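PTS system, IIabc component (Clostridium difficile, PDB 3IPJ) probably serves as the EIIB domain of a sugar-transporting phosphotransferase system, passing a phosphoryl group through a phosphocysteine to the incoming sugar, perhaps trehalose. Local coordinates at residues Glu12-Ser24 with Val34-Val47. Numbering follows the deposited sequence.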
loop_
_atom_site.group_PDB
_atom_site.type_symbol
_atom_site.label_atom_id
_atom_site.label_comp_id
_atom_site.label_asym_id
_atom_site.label_seq_id
_atom_site.Cartn_x
_atom_site.Cartn_y
_atom_site.Cartn_z
ATOM N N GLU A 12 -3.409 6.576 -5.944
ATOM C CA GLU A 12 -3.952 5.711 -7.000
ATOM C C GLU A 12 -4.200 4.347 -6.401
ATOM O O GLU A 12 -5.253 3.738 -6.656
ATOM C CB GLU A 12 -3.044 5.616 -8.200
ATOM C CG GLU A 12 -3.146 6.926 -9.001
ATOM C CD GLU A 12 -2.205 7.085 -10.248
ATOM O OE1 GLU A 12 -1.901 6.053 -10.908
ATOM O OE2 GLU A 12 -1.820 8.284 -10.606
ATOM N N LEU A 13 -3.237 3.848 -5.610
ATOM C CA LEU A 13 -3.389 2.533 -4.986
ATOM C C LEU A 13 -4.630 2.495 -4.081
ATOM O O LEU A 13 -5.462 1.564 -4.226
ATOM C CB LEU A 13 -2.094 2.129 -4.243
ATOM C CG LEU A 13 -0.967 1.788 -5.211
ATOM C CD1 LEU A 13 0.350 1.444 -4.423
ATOM C CD2 LEU A 13 -1.347 0.724 -6.241
ATOM N N ILE A 14 -4.776 3.482 -3.184
ATOM C CA ILE A 14 -5.943 3.524 -2.257
ATOM C C ILE A 14 -7.237 3.557 -3.101
ATOM O O ILE A 14 -8.220 2.845 -2.774
ATOM C CB ILE A 14 -5.968 4.764 -1.283
ATOM C CG1 ILE A 14 -4.674 4.976 -0.484
ATOM C CG2 ILE A 14 -7.099 4.645 -0.303
ATOM C CD1 ILE A 14 -4.073 3.776 -0.015
ATOM N N LYS A 15 -7.251 4.385 -4.161
ATOM C CA LYS A 15 -8.406 4.495 -4.971
ATOM C C LYS A 15 -8.814 3.172 -5.679
ATOM O O LYS A 15 -9.999 2.845 -5.785
ATOM C CB LYS A 15 -8.208 5.535 -6.019
ATOM C CG LYS A 15 -9.491 5.779 -6.813
ATOM C CD LYS A 15 -9.249 6.848 -7.915
ATOM C CE LYS A 15 -7.990 6.467 -8.746
ATOM N NZ LYS A 15 -7.099 7.575 -9.274
ATOM N N ILE A 16 -7.841 2.413 -6.159
ATOM C CA ILE A 16 -8.186 1.179 -6.797
ATOM C C ILE A 16 -8.614 0.063 -5.802
ATOM O O ILE A 16 -9.512 -0.732 -6.093
ATOM C CB ILE A 16 -6.997 0.733 -7.635
ATOM C CG1 ILE A 16 -6.676 1.799 -8.692
ATOM C CG2 ILE A 16 -7.279 -0.573 -8.331
ATOM C CD1 ILE A 16 -5.238 1.633 -9.237
ATOM N N ILE A 17 -7.966 -0.010 -4.652
ATOM C CA ILE A 17 -8.292 -1.043 -3.634
ATOM C C ILE A 17 -9.636 -0.658 -3.007
ATOM O O ILE A 17 -10.504 -1.492 -2.805
ATOM C CB ILE A 17 -7.166 -1.101 -2.588
ATOM C CG1 ILE A 17 -5.854 -1.564 -3.253
ATOM C CG2 ILE A 17 -7.550 -1.908 -1.319
ATOM C CD1 ILE A 17 -4.586 -1.316 -2.391
ATOM N N GLY A 18 -9.850 0.620 -2.761
ATOM C CA GLY A 18 -11.062 1.095 -2.111
ATOM C C GLY A 18 -10.704 1.485 -0.694
ATOM O O GLY A 18 -10.272 0.630 0.080
ATOM N N GLU A 19 -10.938 2.738 -0.294
ATOM C CA GLU A 19 -10.495 3.130 1.043
ATOM C C GLU A 19 -11.078 2.254 2.190
ATOM O O GLU A 19 -10.380 1.862 3.146
ATOM C CB GLU A 19 -10.807 4.593 1.303
ATOM C CG GLU A 19 -10.385 4.994 2.695
ATOM C CD GLU A 19 -11.115 6.241 3.267
ATOM O OE1 GLU A 19 -11.498 7.187 2.473
ATOM O OE2 GLU A 19 -11.264 6.246 4.552
ATOM N N ASP A 20 -12.376 1.966 2.100
ATOM C CA ASP A 20 -13.041 1.246 3.182
ATOM C C ASP A 20 -12.935 -0.276 2.955
ATOM O O ASP A 20 -13.485 -1.071 3.731
ATOM C CB ASP A 20 -14.472 1.794 3.468
ATOM C CG ASP A 20 -15.538 1.313 2.475
ATOM O OD1 ASP A 20 -15.167 0.706 1.408
ATOM O OD2 ASP A 20 -16.774 1.537 2.765
ATOM N N ASN A 21 -12.157 -0.656 1.924
ATOM C CA ASN A 21 -11.806 -2.066 1.715
ATOM C C ASN A 21 -10.480 -2.442 2.441
ATOM O O ASN A 21 -10.019 -3.591 2.340
ATOM C CB ASN A 21 -11.690 -2.356 0.189
ATOM C CG ASN A 21 -11.674 -3.901 -0.193
ATOM O OD1 ASN A 21 -12.157 -4.748 0.558
ATOM N ND2 ASN A 21 -11.160 -4.210 -1.397
ATOM N N ILE A 22 -9.868 -1.483 3.141
ATOM C CA ILE A 22 -8.538 -1.668 3.744
ATOM C C ILE A 22 -8.721 -1.955 5.218
ATOM O O ILE A 22 -9.371 -1.151 5.914
ATOM C CB ILE A 22 -7.649 -0.385 3.540
ATOM C CG1 ILE A 22 -7.258 -0.283 2.007
ATOM C CG2 ILE A 22 -6.455 -0.336 4.593
ATOM C CD1 ILE A 22 -6.795 1.044 1.478
ATOM N N ILE A 23 -8.195 -3.076 5.714
ATOM C CA ILE A 23 -8.207 -3.338 7.169
ATOM C C ILE A 23 -6.996 -2.639 7.820
ATOM O O ILE A 23 -7.146 -1.866 8.791
ATOM C CB ILE A 23 -8.163 -4.835 7.462
ATOM C CG1 ILE A 23 -9.391 -5.535 6.882
ATOM C CG2 ILE A 23 -8.020 -5.102 9.005
ATOM C CD1 ILE A 23 -9.305 -7.021 7.051
ATOM N N SER A 24 -5.791 -2.903 7.272
ATOM C CA SER A 24 -4.552 -2.332 7.784
ATOM C C SER A 24 -3.477 -2.510 6.716
ATOM O O SER A 24 -3.712 -3.223 5.740
ATOM C CB SER A 24 -4.153 -3.045 9.099
ATOM O OG SER A 24 -4.002 -4.441 8.906
ATOM N N VAL A 34 -1.207 -4.956 2.015
ATOM C CA VAL A 34 -2.513 -4.396 2.429
ATOM C C VAL A 34 -3.481 -5.529 2.811
ATOM O O VAL A 34 -3.829 -6.341 1.926
ATOM C CB VAL A 34 -3.170 -3.629 1.268
ATOM C CG1 VAL A 34 -4.391 -2.847 1.770
ATOM C CG2 VAL A 34 -2.138 -2.713 0.665
ATOM N N MET A 35 -3.897 -5.603 4.091
ATOM C CA MET A 35 -4.908 -6.587 4.523
ATOM C C MET A 35 -6.227 -5.966 4.044
ATOM O O MET A 35 -6.556 -4.829 4.452
ATOM C CB MET A 35 -4.911 -6.754 6.035
ATOM C CG MET A 35 -3.580 -7.295 6.538
ATOM S SD MET A 35 -3.381 -9.068 6.164
ATOM C CE MET A 35 -3.631 -9.706 7.794
ATOM N N VAL A 36 -6.937 -6.672 3.136
ATOM C CA VAL A 36 -8.163 -6.153 2.547
ATOM C C VAL A 36 -9.404 -6.998 2.987
ATOM O O VAL A 36 -9.298 -8.174 3.288
ATOM C CB VAL A 36 -8.044 -6.055 1.008
ATOM C CG1 VAL A 36 -7.005 -4.970 0.600
ATOM C CG2 VAL A 36 -7.727 -7.459 0.326
ATOM N N LYS A 37 -10.571 -6.355 3.005
ATOM C CA LYS A 37 -11.833 -7.012 3.284
ATOM C C LYS A 37 -12.299 -7.941 2.152
ATOM O O LYS A 37 -12.726 -9.088 2.369
ATOM C CB LYS A 37 -12.909 -5.968 3.628
ATOM C CG LYS A 37 -12.470 -5.053 4.815
ATOM C CD LYS A 37 -13.502 -3.992 5.070
ATOM C CE LYS A 37 -12.940 -2.763 5.805
ATOM N NZ LYS A 37 -14.120 -1.864 6.105
ATOM N N ASP A 38 -12.188 -7.462 0.930
ATOM C CA ASP A 38 -12.664 -8.198 -0.260
ATOM C C ASP A 38 -11.685 -8.025 -1.456
ATOM O O ASP A 38 -11.703 -7.005 -2.176
ATOM C CB ASP A 38 -14.067 -7.650 -0.588
ATOM C CG ASP A 38 -14.771 -8.381 -1.700
ATOM O OD1 ASP A 38 -14.280 -9.442 -2.134
ATOM O OD2 ASP A 38 -15.859 -7.889 -2.107
ATOM N N ARG A 39 -10.834 -9.033 -1.678
ATOM C CA ARG A 39 -9.957 -8.978 -2.823
ATOM C C ARG A 39 -10.711 -8.931 -4.175
ATOM O O ARG A 39 -10.207 -8.384 -5.143
ATOM C CB ARG A 39 -8.919 -10.139 -2.815
ATOM C CG ARG A 39 -9.402 -11.453 -3.293
ATOM C CD ARG A 39 -9.380 -11.492 -4.794
ATOM N NE ARG A 39 -8.046 -11.625 -5.385
ATOM C CZ ARG A 39 -7.433 -10.716 -6.140
ATOM N NH1 ARG A 39 -7.974 -9.515 -6.340
ATOM N NH2 ARG A 39 -6.254 -11.004 -6.673
ATOM N N GLU A 40 -11.909 -9.509 -4.204
ATOM C CA GLU A 40 -12.636 -9.757 -5.433
ATOM C C GLU A 40 -13.239 -8.504 -6.050
ATOM O O GLU A 40 -13.856 -8.589 -7.136
ATOM C CB GLU A 40 -13.760 -10.800 -5.202
ATOM C CG GLU A 40 -13.197 -12.164 -5.017
ATOM C CD GLU A 40 -14.181 -13.108 -4.322
ATOM O OE1 GLU A 40 -15.387 -12.779 -4.153
ATOM O OE2 GLU A 40 -13.717 -14.206 -3.926
ATOM N N ILE A 41 -13.098 -7.348 -5.395
ATOM C CA ILE A 41 -13.484 -6.097 -6.018
ATOM C C ILE A 41 -12.262 -5.230 -6.417
ATOM O O ILE A 41 -12.433 -4.072 -6.870
ATOM C CB ILE A 41 -14.381 -5.312 -5.066
ATOM C CG1 ILE A 41 -13.696 -5.180 -3.685
ATOM C CG2 ILE A 41 -15.753 -5.994 -5.006
ATOM C CD1 ILE A 41 -14.452 -4.289 -2.671
ATOM N N ILE A 42 -11.038 -5.774 -6.243
ATOM C CA ILE A 42 -9.808 -5.043 -6.557
ATOM C C ILE A 42 -9.404 -5.453 -8.000
ATOM O O ILE A 42 -9.184 -6.646 -8.290
ATOM C CB ILE A 42 -8.640 -5.397 -5.556
ATOM C CG1 ILE A 42 -9.000 -5.075 -4.099
ATOM C CG2 ILE A 42 -7.344 -4.606 -5.910
ATOM C CD1 ILE A 42 -7.855 -5.435 -3.149
ATOM N N ASN A 43 -9.303 -4.447 -8.888
ATOM C CA ASN A 43 -8.983 -4.660 -10.269
ATOM C C ASN A 43 -7.443 -4.762 -10.399
ATOM O O ASN A 43 -6.730 -3.725 -10.450
ATOM C CB ASN A 43 -9.514 -3.463 -11.083
ATOM C CG ASN A 43 -9.287 -3.619 -12.580
ATOM O OD1 ASN A 43 -8.523 -4.490 -13.019
ATOM N ND2 ASN A 43 -9.964 -2.781 -13.375
ATOM N N ASP A 44 -6.920 -5.985 -10.410
ATOM C CA ASP A 44 -5.469 -6.161 -10.348
ATOM C C ASP A 44 -4.812 -5.448 -11.510
ATOM O O ASP A 44 -3.719 -4.906 -11.375
ATOM C CB ASP A 44 -5.049 -7.646 -10.409
ATOM C CG ASP A 44 -5.546 -8.500 -9.215
ATOM O OD1 ASP A 44 -6.175 -7.969 -8.251
ATOM O OD2 ASP A 44 -5.282 -9.752 -9.254
ATOM N N LYS A 45 -5.446 -5.510 -12.680
ATOM C CA LYS A 45 -4.836 -4.956 -13.905
ATOM C C LYS A 45 -4.616 -3.455 -13.776
ATOM O O LYS A 45 -3.661 -2.924 -14.338
ATOM C CB LYS A 45 -5.701 -5.235 -15.141
ATOM C CG LYS A 45 -5.894 -6.727 -15.404
ATOM C CD LYS A 45 -4.601 -7.618 -15.218
ATOM C CE LYS A 45 -3.677 -7.470 -16.446
ATOM N NZ LYS A 45 -2.537 -8.420 -16.383
ATOM N N LYS A 46 -5.528 -2.782 -13.068
ATOM C CA LYS A 46 -5.380 -1.356 -12.853
ATOM C C LYS A 46 -4.296 -1.091 -11.831
ATOM O O LYS A 46 -3.570 -0.094 -11.941
ATOM C CB LYS A 46 -6.671 -0.704 -12.338
ATOM C CG LYS A 46 -7.471 0.006 -13.349
ATOM C CD LYS A 46 -8.888 0.066 -12.816
ATOM C CE LYS A 46 -9.863 0.852 -13.726
ATOM N NZ LYS A 46 -11.249 1.084 -13.135
ATOM N N VAL A 47 -4.200 -1.949 -10.812
ATOM C CA VAL A 47 -3.096 -1.803 -9.897
ATOM C C VAL A 47 -1.746 -1.952 -10.581
ATOM O O VAL A 47 -0.848 -1.169 -10.340
ATOM C CB VAL A 47 -3.171 -2.775 -8.702
ATOM C CG1 VAL A 47 -1.977 -2.500 -7.797
ATOM C CG2 VAL A 47 -4.528 -2.562 -7.921
HETATM O O HOH W 1 -10.529 -1.908 -8.310
HETATM O O HOH W 2 -12.955 -1.750 -4.834
#
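Ile-17 is the apolar centre: its CG2 lies 3.7 Å from Val-36 CG1, the two side chains crossing at about a right angle, while Ile-42 runs alongside it and points the same way. Its other branch, CD1, meets Val-34 CG2 tip to tip. Helix 5-17 here packs on the four-stranded antiparallel sheet of the type-1 EIIB domain, whose hairpin of strands 22-27 and 31-36 carries the predicted phosphocysteine Cys-28 in its turn. The neighbouring Ile-16 and, one turn back along the helix, Leu-13 take the two methyls of Val-47: CG2 of Ile-16 presses on CG2 of Val-47 at a tight 3.4 Å, and Leu-13 CD2 touches CG1. A water bridges the segments nearby, donating to Ile-16 O and Ile-41 O and accepting from Asn-43 N.

Strands 22-27 and 31-36 pair around a classic beta bulge, with Ile-23 and Ser-24 both facing Met-35. Ile-23 N gives Met-35 O a 2.7 Å bond, the one from Ser-24 N is weak, and Met-35 N returns to Ser-24 O.

At the polar edge, Asn-21 ties the end of the helix to the loop after the strand. With CG anti to the backbone N (chi1 -165°), its amide reaches both, buried beside Ile-41 CD1 and Ile-42 CG1. ND2 donates to Ile-17 O at 3.1 Å and to Asp-38 O at 3.0 Å, both acceptors near the amide plane, so the group is fixed in rotation. The return bond runs from Asp-38 N to Asn-21 OD1, 2.7 Å, in the carbonyl plane and on a lone pair.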